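Local coordinates for protein probable thiol peroxidase (Chromobacterium violaceum, PDB 3KEB) that probably reduces peroxides as a thiol peroxidase of the redoxin family, which belongs to the thioredoxin clan, at residues A[49-54]-A[84-89]; A[117-122]-A[134-139]; A[36-41]-A[92-97]. All blocks are in the same frame, centred on the assembly; numbering follows the deposited sequence.

Contact 1: A[49-54]-A[84-89]; sequences TPKLIV and KLIVIT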
loop_
_atom_site.group_PDB
_atom_site.type_symbol
_atom_site.label_atom_id
_atom_site.label_comp_id
_atom_site.label_asym_id
_atom_site.label_seq_id
_atom_site.Cartn_x
_atom_site.Cartn_y
_atom_site.Cartn_z
ATOM N N THR A 49 -23.901 -7.705 -11.007
ATOM C CA THR A 49 -24.368 -6.874 -9.925
ATOM C C THR A 49 -24.087 -5.417 -10.180
ATOM O O THR A 49 -23.034 -5.065 -10.743
ATOM C CB THR A 49 -23.748 -7.274 -8.520
ATOM O OG1 THR A 49 -24.327 -6.440 -7.510
ATOM C CG2 THR A 49 -22.237 -7.097 -8.493
ATOM N N PRO A 50 -25.017 -4.554 -9.781
ATOM C CA PRO A 50 -24.677 -3.153 -9.785
ATOM C C PRO A 50 -23.678 -2.925 -8.677
ATOM O O PRO A 50 -23.577 -3.737 -7.768
ATOM C CB PRO A 50 -25.995 -2.435 -9.496
ATOM C CG PRO A 50 -26.954 -3.489 -9.038
ATOM C CD PRO A 50 -26.411 -4.814 -9.363
ATOM N N LYS A 51 -22.943 -1.845 -8.798
ATOM C CA LYS A 51 -21.925 -1.521 -7.799
ATOM C C LYS A 51 -21.648 -0.109 -7.579
ATOM O O LYS A 51 -21.926 0.739 -8.406
ATOM C CB LYS A 51 -20.639 -2.213 -8.117
ATOM C CG LYS A 51 -20.123 -2.030 -9.481
ATOM C CD LYS A 51 -19.846 -3.414 -9.863
ATOM C CE LYS A 51 -19.515 -3.611 -11.241
ATOM N NZ LYS A 51 -20.140 -4.991 -11.683
ATOM N N LEU A 52 -21.117 0.130 -6.395
ATOM C CA LEU A 52 -20.742 1.452 -5.918
ATOM C C LEU A 52 -19.232 1.339 -5.657
ATOM O O LEU A 52 -18.796 0.656 -4.719
ATOM C CB LEU A 52 -21.517 1.784 -4.629
ATOM C CG LEU A 52 -21.481 3.253 -4.250
ATOM C CD1 LEU A 52 -22.056 4.241 -5.363
ATOM C CD2 LEU A 52 -22.264 3.476 -2.938
ATOM N N ILE A 53 -18.452 1.902 -6.562
ATOM C CA ILE A 53 -16.977 1.935 -6.416
ATOM C C ILE A 53 -16.555 3.208 -5.671
ATOM O O ILE A 53 -17.054 4.287 -5.946
ATOM C CB ILE A 53 -16.292 1.844 -7.775
ATOM C CG1 ILE A 53 -16.616 0.501 -8.448
ATOM C CG2 ILE A 53 -14.765 2.068 -7.666
ATOM C CD1 ILE A 53 -16.147 0.421 -9.793
ATOM N N VAL A 54 -15.711 3.059 -4.665
ATOM C CA VAL A 54 -15.226 4.173 -3.916
ATOM C C VAL A 54 -13.738 4.031 -3.787
ATOM O O VAL A 54 -13.260 2.963 -3.373
ATOM C CB VAL A 54 -15.843 4.206 -2.471
ATOM C CG1 VAL A 54 -15.198 5.232 -1.635
ATOM C CG2 VAL A 54 -17.383 4.511 -2.526
ATOM N N LYS A 84 -23.287 -3.534 -4.717
ATOM C CA LYS A 84 -22.009 -4.074 -4.230
ATOM C C LYS A 84 -21.008 -2.925 -4.020
ATOM O O LYS A 84 -20.613 -2.248 -4.994
ATOM C CB LYS A 84 -21.434 -5.112 -5.212
ATOM C CG LYS A 84 -20.091 -5.665 -4.874
ATOM C CD LYS A 84 -20.114 -6.479 -3.558
ATOM C CE LYS A 84 -18.757 -7.066 -3.152
ATOM N NZ LYS A 84 -18.964 -7.949 -1.969
ATOM N N LEU A 85 -20.581 -2.754 -2.782
ATOM C CA LEU A 85 -19.609 -1.727 -2.412
ATOM C C LEU A 85 -18.210 -2.291 -2.647
ATOM O O LEU A 85 -17.842 -3.370 -2.075
ATOM C CB LEU A 85 -19.779 -1.336 -0.941
ATOM C CG LEU A 85 -18.814 -0.233 -0.449
ATOM C CD1 LEU A 85 -18.847 0.998 -1.388
ATOM C CD2 LEU A 85 -19.075 0.168 0.938
ATOM N N ILE A 86 -17.473 -1.615 -3.530
ATOM C CA ILE A 86 -16.094 -1.971 -3.908
ATOM C C ILE A 86 -15.169 -0.770 -3.526
ATOM O O ILE A 86 -15.255 0.316 -4.122
ATOM C CB ILE A 86 -15.942 -2.262 -5.412
ATOM C CG1 ILE A 86 -16.879 -3.424 -5.824
ATOM C CG2 ILE A 86 -14.501 -2.621 -5.724
ATOM C CD1 ILE A 86 -17.004 -3.612 -7.349
ATOM N N VAL A 87 -14.335 -0.981 -2.511
ATOM C CA VAL A 87 -13.415 0.034 -2.013
ATOM C C VAL A 87 -12.046 -0.252 -2.622
ATOM O O VAL A 87 -11.555 -1.386 -2.564
ATOM C CB VAL A 87 -13.339 0.016 -0.483
ATOM C CG1 VAL A 87 -12.210 0.936 0.048
ATOM C CG2 VAL A 87 -14.694 0.406 0.130
ATOM N N ILE A 88 -11.423 0.779 -3.200
ATOM C CA ILE A 88 -10.134 0.661 -3.844
ATOM C C ILE A 88 -9.195 1.680 -3.206
ATOM O O ILE A 88 -9.560 2.875 -3.073
ATOM C CB ILE A 88 -10.193 0.885 -5.374
ATOM C CG1 ILE A 88 -11.203 -0.110 -5.992
ATOM C CG2 ILE A 88 -8.765 0.761 -6.019
ATOM C CD1 ILE A 88 -11.514 0.105 -7.474
ATOM N N THR A 89 -7.997 1.216 -2.818
ATOM C CA THR A 89 -7.004 2.106 -2.280
ATOM C C THR A 89 -5.592 1.654 -2.589
ATOM O O THR A 89 -5.362 0.568 -3.117
ATOM C CB THR A 89 -7.084 2.290 -0.737
ATOM O OG1 THR A 89 -6.503 1.160 -0.103
ATOM C CG2 THR A 89 -8.528 2.432 -0.169
#
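The peptide groups of the parallel strands 51-54 and 84-89 meet edge to edge, N-H to C=O, their faces turned to the two sides of the sheet: L52, V54, L85 and V87 on one, K51, I53, K84 and I86 on the other. The strands belong to a beta-alpha-beta unit of the thioredoxin-like fold; their segments run 18° from parallel, and the connecting helix 67-77 lies on the L52/L85 face, where L77 touches both leucines. A parallel ladder zips the backbones together. L52 N donates a hydrogen bond to K84 O (2.8 Å) and L52 O accepts one from I86 N (2.9 Å); V54 likewise uses its N toward I86 O and its O toward I88 N. At the N-terminal end of the ladder, P50 O is gripped twice, by K84 N and by T49 OG1. On the K51/I86 face, I53 and I86 lie side by side, while I53 CG2 reaches I88 CD1 at 3.8 Å. K51 lays CD against I86 CD1 at 3.8 Å before its bent chain carries NZ back to T49 O and to F46 O. On the opposite face, chi2 of L85 (51°) turns CD1 toward strand 51-54, where it rests 4.0 Å from V54 CG2 and only 3.3 Å from L52 O.

Contact 2: A[117-122]-A[134-139]; sequences RDFHKR and GYTSPA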
loop_
_atom_site.group_PDB
_atom_site.type_symbol
_atom_site.label_atom_id
_atom_site.label_comp_id
_atom_site.label_asym_id
_atom_site.label_seq_id
_atom_site.Cartn_x
_atom_site.Cartn_y
_atom_site.Cartn_z
ATOM N N ARG A 117 -0.357 0.078 -10.398
ATOM C CA ARG A 117 -0.752 1.409 -9.974
ATOM C C ARG A 117 -1.352 2.253 -11.132
ATOM O O ARG A 117 -1.954 3.274 -10.866
ATOM C CB ARG A 117 0.430 2.119 -9.329
ATOM C CG ARG A 117 1.080 1.353 -8.118
ATOM C CD ARG A 117 0.226 1.369 -6.803
ATOM N NE ARG A 117 1.072 1.067 -5.635
ATOM C CZ ARG A 117 0.671 0.551 -4.465
ATOM N NH1 ARG A 117 1.563 0.372 -3.495
ATOM N NH2 ARG A 117 -0.614 0.239 -4.246
ATOM N N ASP A 118 -1.180 1.829 -12.401
ATOM C CA ASP A 118 -1.811 2.492 -13.565
ATOM C C ASP A 118 -3.388 2.529 -13.560
ATOM O O ASP A 118 -4.044 3.257 -14.350
ATOM C CB ASP A 118 -1.357 1.800 -14.814
ATOM C CG ASP A 118 -2.136 0.566 -15.063
ATOM O OD1 ASP A 118 -2.157 -0.324 -14.170
ATOM O OD2 ASP A 118 -2.766 0.509 -16.143
ATOM N N PHE A 119 -3.990 1.777 -12.656
ATOM C CA PHE A 119 -5.376 1.987 -12.297
ATOM C C PHE A 119 -5.624 3.490 -12.049
ATOM O O PHE A 119 -6.605 4.054 -12.523
ATOM C CB PHE A 119 -5.687 1.266 -10.983
ATOM C CG PHE A 119 -7.001 1.644 -10.405
ATOM C CD1 PHE A 119 -8.170 1.045 -10.864
ATOM C CD2 PHE A 119 -7.094 2.615 -9.441
ATOM C CE1 PHE A 119 -9.376 1.417 -10.366
ATOM C CE2 PHE A 119 -8.284 2.992 -8.966
ATOM C CZ PHE A 119 -9.452 2.379 -9.426
ATOM N N HIS A 120 -4.749 4.125 -11.276
ATOM C CA HIS A 120 -4.985 5.527 -10.892
ATOM C C HIS A 120 -5.201 6.455 -12.099
ATOM O O HIS A 120 -6.138 7.216 -12.141
ATOM C CB HIS A 120 -3.831 6.102 -10.065
ATOM C CG HIS A 120 -3.505 5.401 -8.779
ATOM N ND1 HIS A 120 -3.364 4.038 -8.643
ATOM C CD2 HIS A 120 -3.134 5.927 -7.582
ATOM C CE1 HIS A 120 -3.042 3.756 -7.389
ATOM N NE2 HIS A 120 -2.866 4.892 -6.741
ATOM N N LYS A 121 -4.344 6.400 -13.106
ATOM C CA LYS A 121 -4.531 7.310 -14.197
ATOM C C LYS A 121 -5.777 6.928 -14.985
ATOM O O LYS A 121 -6.547 7.800 -15.404
ATOM C CB LYS A 121 -3.297 7.333 -15.080
ATOM C CG LYS A 121 -3.375 8.403 -16.161
ATOM C CD LYS A 121 -1.960 8.930 -16.516
ATOM C CE LYS A 121 -2.055 10.047 -17.554
ATOM N NZ LYS A 121 -0.711 10.410 -18.118
ATOM N N ARG A 122 -6.007 5.619 -15.158
ATOM C CA ARG A 122 -7.096 5.103 -15.967
ATOM C C ARG A 122 -8.462 5.466 -15.384
ATOM O O ARG A 122 -9.429 5.511 -16.112
ATOM C CB ARG A 122 -6.975 3.553 -16.146
ATOM C CG ARG A 122 -5.814 3.089 -17.119
ATOM C CD ARG A 122 -5.539 1.518 -17.213
ATOM N NE ARG A 122 -6.729 0.678 -17.349
ATOM C CZ ARG A 122 -7.500 0.579 -18.437
ATOM N NH1 ARG A 122 -7.220 1.247 -19.556
ATOM N NH2 ARG A 122 -8.551 -0.219 -18.413
ATOM N N GLY A 134 1.161 9.315 -4.982
ATOM C CA GLY A 134 0.858 7.877 -5.061
ATOM C C GLY A 134 -0.508 7.439 -4.580
ATOM O O GLY A 134 -0.904 6.249 -4.842
ATOM N N TYR A 135 -1.263 8.308 -3.872
ATOM C CA TYR A 135 -2.545 7.893 -3.419
ATOM C C TYR A 135 -3.609 7.943 -4.508
ATOM O O TYR A 135 -3.496 8.715 -5.470
ATOM C CB TYR A 135 -3.037 8.746 -2.205
ATOM C CG TYR A 135 -2.406 8.428 -0.865
ATOM C CD1 TYR A 135 -1.118 8.845 -0.550
ATOM C CD2 TYR A 135 -3.150 7.809 0.142
ATOM C CE1 TYR A 135 -0.596 8.601 0.714
ATOM C CE2 TYR A 135 -2.621 7.543 1.376
ATOM C CZ TYR A 135 -1.344 7.943 1.657
ATOM O OH TYR A 135 -0.861 7.688 2.887
ATOM N N THR A 136 -4.706 7.218 -4.296
ATOM C CA THR A 136 -5.907 7.413 -5.132
ATOM C C THR A 136 -6.769 8.526 -4.491
ATOM O O THR A 136 -7.202 8.425 -3.327
ATOM C CB THR A 136 -6.753 6.162 -5.274
ATOM O OG1 THR A 136 -7.203 5.824 -3.908
ATOM C CG2 THR A 136 -5.972 4.996 -5.779
ATOM N N SER A 137 -7.058 9.567 -5.265
ATOM C CA SER A 137 -7.900 10.647 -4.823
ATOM C C SER A 137 -9.329 10.109 -4.525
ATOM O O SER A 137 -9.800 9.207 -5.213
ATOM C CB SER A 137 -7.898 11.777 -5.864
ATOM O OG SER A 137 -8.223 12.974 -5.221
ATOM N N PRO A 138 -9.987 10.609 -3.505
ATOM C CA PRO A 138 -11.281 10.038 -3.150
ATOM C C PRO A 138 -12.417 10.351 -4.169
ATOM O O PRO A 138 -12.539 11.479 -4.651
ATOM C CB PRO A 138 -11.577 10.654 -1.783
ATOM C CG PRO A 138 -10.779 11.879 -1.779
ATOM C CD PRO A 138 -9.503 11.481 -2.430
ATOM N N ALA A 139 -13.154 9.304 -4.545
ATOM C CA ALA A 139 -14.162 9.365 -5.602
ATOM C C ALA A 139 -15.198 8.266 -5.425
ATOM O O ALA A 139 -15.032 7.298 -4.636
ATOM C CB ALA A 139 -13.494 9.310 -7.006
#
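H120 and T136 meet side chain on side chain at about a right angle: the methyl CG2 of T136 sits over one face of the imidazole, 3.5 Å from the ring centroid and 21° off its normal, a CH-pi contact displaced toward the NE2 and CD2 rim. This is the tight part of the contact. T136 CG2 comes within 3.3 Å of H120 NE2, and the ring is held by weak bonds from both nitrogens. NE2 donates to G134 O at 3.0 Å with a bent angle of 130°, and ND1 turns back to R117 O at 2.7 Å, again far from straight. CG lies anti to the carbonyl carbon (chi1 -59°), which starts the ring toward the 134-136 loop, and Y135 O stands at the ring edge, 3.5 Å from CD2. These anchors should limit rotation of the imidazole. G134 has a positive phi, a backbone conformation that favours glycine.

The packing is looser at F119, which brings only the edge of its ring, CE2 lying 4.4 Å from T136 CG2; the outer side of the helix, with D118 and K121, is exposed to solvent. Y135, by contrast, is buried at the subunit interface, where its OH is hydrogen-bonded to S94 OG of the second subunit. The contact thus ties the short helix 119-122 to the loop that leads into strand 139-143. T136 also packs on T55 of the neighbouring strand 51-55, and H120 touches T113 just past strand 109-112.

Contact 3: A[36-41]-A[92-97]; sequences DQKHDA and SPSSLA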
loop_
_atom_site.group_PDB
_atom_site.type_symbol
_atom_site.label_atom_id
_atom_site.label_comp_id
_atom_site.label_asym_id
_atom_site.label_seq_id
_atom_site.Cartn_x
_atom_site.Cartn_y
_atom_site.Cartn_z
ATOM N N ASP A 36 -8.084 -8.189 -0.520
ATOM C CA ASP A 36 -7.458 -8.342 0.775
ATOM C C ASP A 36 -6.959 -9.732 1.135
ATOM O O ASP A 36 -6.113 -9.869 2.046
ATOM C CB ASP A 36 -8.323 -7.756 1.888
ATOM C CG ASP A 36 -9.670 -8.478 2.067
ATOM O OD1 ASP A 36 -10.440 -8.591 1.109
ATOM O OD2 ASP A 36 -9.941 -8.972 3.185
ATOM N N GLN A 37 -7.426 -10.760 0.445
ATOM C CA GLN A 37 -6.862 -12.108 0.591
ATOM C C GLN A 37 -5.864 -12.446 -0.488
ATOM O O GLN A 37 -5.551 -13.608 -0.690
ATOM C CB GLN A 37 -7.984 -13.135 0.560
ATOM C CG GLN A 37 -9.026 -12.895 1.698
ATOM C CD GLN A 37 -10.254 -13.789 1.557
ATOM O OE1 GLN A 37 -11.254 -13.401 0.929
ATOM N NE2 GLN A 37 -10.168 -15.008 2.097
ATOM N N LYS A 38 -5.375 -11.422 -1.183
ATOM C CA LYS A 38 -4.303 -11.565 -2.193
ATOM C C LYS A 38 -4.717 -12.208 -3.534
ATOM O O LYS A 38 -3.860 -12.461 -4.409
ATOM C CB LYS A 38 -3.043 -12.215 -1.593
ATOM C CG LYS A 38 -2.518 -11.483 -0.351
ATOM C CD LYS A 38 -1.217 -12.101 0.074
ATOM C CE LYS A 38 -0.564 -11.536 1.330
ATOM N NZ LYS A 38 -1.421 -11.736 2.588
ATOM N N HIS A 39 -6.021 -12.337 -3.721
ATOM C CA HIS A 39 -6.635 -12.825 -4.995
ATOM C C HIS A 39 -6.760 -11.752 -6.039
ATOM O O HIS A 39 -7.091 -10.600 -5.722
ATOM C CB HIS A 39 -8.018 -13.406 -4.721
ATOM C CG HIS A 39 -7.983 -14.576 -3.802
ATOM N ND1 HIS A 39 -8.758 -14.658 -2.671
ATOM C CD2 HIS A 39 -7.231 -15.703 -3.830
ATOM C CE1 HIS A 39 -8.479 -15.784 -2.032
ATOM N NE2 HIS A 39 -7.550 -16.432 -2.714
ATOM N N ASP A 40 -6.502 -12.127 -7.288
ATOM C CA ASP A 40 -6.732 -11.226 -8.419
ATOM C C ASP A 40 -8.196 -10.771 -8.439
ATOM O O ASP A 40 -9.093 -11.542 -8.118
ATOM C CB ASP A 40 -6.334 -11.898 -9.732
ATOM C CG ASP A 40 -4.834 -12.058 -9.854
ATOM O OD1 ASP A 40 -4.080 -11.371 -9.128
ATOM O OD2 ASP A 40 -4.379 -12.855 -10.677
ATOM N N ALA A 41 -8.427 -9.505 -8.766
ATOM C CA ALA A 41 -9.791 -8.942 -8.808
ATOM C C ALA A 41 -9.909 -8.153 -10.112
ATOM O O ALA A 41 -9.094 -7.272 -10.385
ATOM C CB ALA A 41 -10.043 -8.007 -7.648
ATOM N N SER A 92 -1.772 -1.854 1.139
ATOM C CA SER A 92 -1.379 -3.218 0.826
ATOM C C SER A 92 -2.578 -4.171 1.074
ATOM O O SER A 92 -3.410 -3.910 1.959
ATOM C CB SER A 92 -0.222 -3.680 1.683
ATOM O OG SER A 92 -0.615 -3.713 3.048
ATOM N N PRO A 93 -2.610 -5.315 0.357
ATOM C CA PRO A 93 -3.579 -6.317 0.740
ATOM C C PRO A 93 -3.517 -6.684 2.224
ATOM O O PRO A 93 -4.561 -6.879 2.853
ATOM C CB PRO A 93 -3.224 -7.491 -0.143
ATOM C CG PRO A 93 -2.629 -6.888 -1.381
ATOM C CD PRO A 93 -1.871 -5.666 -0.866
ATOM N N SER A 94 -2.327 -6.799 2.784
ATOM C CA SER A 94 -2.182 -7.146 4.212
ATOM C C SER A 94 -2.905 -6.137 5.127
ATOM O O SER A 94 -3.539 -6.530 6.138
ATOM C CB SER A 94 -0.692 -7.231 4.597
ATOM O OG SER A 94 -0.003 -8.051 3.625
ATOM N N SER A 95 -2.713 -4.847 4.856
ATOM C CA SER A 95 -3.406 -3.803 5.629
ATOM C C SER A 95 -4.918 -3.806 5.420
ATOM O O SER A 95 -5.656 -3.553 6.358
ATOM C CB SER A 95 -2.867 -2.406 5.306
ATOM O OG SER A 95 -1.486 -2.361 5.603
ATOM N N LEU A 96 -5.371 -4.100 4.202
ATOM C CA LEU A 96 -6.821 -4.209 3.916
ATOM C C LEU A 96 -7.405 -5.392 4.736
ATOM O O LEU A 96 -8.470 -5.280 5.348
ATOM C CB LEU A 96 -7.052 -4.353 2.412
ATOM C CG LEU A 96 -6.707 -3.131 1.561
ATOM C CD1 LEU A 96 -6.800 -3.436 0.027
ATOM C CD2 LEU A 96 -7.584 -1.945 1.956
ATOM N N ALA A 97 -6.688 -6.514 4.778
ATOM C CA ALA A 97 -7.106 -7.662 5.569
ATOM C C ALA A 97 -7.179 -7.333 7.052
ATOM O O ALA A 97 -8.149 -7.729 7.750
ATOM C CB ALA A 97 -6.222 -8.862 5.280
#
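D36 and K38, in the turn of a beta-hairpin that links strands 32-35 and 40-42, lie against P93, L96 and A97 in the first turns of helix 93-103. Most of the contact is van der Waals packing. D36 CB rests 3.7 Å from L96 CB and 3.5 Å from A97 N, and A97 CB closes on D36 O at 3.4 Å. K38 crosses P93 at about a right angle, with CG 4.1 Å from P93 CB; its left-handed backbone conformation (phi 74°) belongs to the tight turn between the two hairpin strands.

The charged groups find their partners beyond the two segments. D36 OD2 forms a salt bridge with R100 NE, further along helix 93-103. K38 NZ makes a salt bridge to E61 of the second subunit, whose OE2 also bonds S94 OG, so the hairpin and the helix converge on one carboxylate across the dimer interface.

Hydrogen bonding within the helix start completes the arrangement: S92 is the N-cap, and its OG accepts from S95 N at 3.0 Å along a nearly straight line (163°).

In the fold
Contact 1 is the core of the fold, a backbone ladder between two central strands; contacts 2 and 3 are buried loop-helix packings farther from the centre of the chain. Strand 84-89 connects them: I88 CD1 packs on F119 CZ of contact 2, and T89 OG1 lies beside L96 CD2 of contact 3, in the helix that follows this strand. Within one chain contacts 2 and 3 stay about 6 Å apart at their nearest atoms, but across the dimer Y135 of contact 2 meets P93 and S94 of contact 3 in the second subunit. The chemistry shifts from straight backbone hydrogen bonds and aliphatic packing in contact 1 to weak imidazole bonds in contact 2 and van der Waals packing in contact 3, whose charges pair outside its segments.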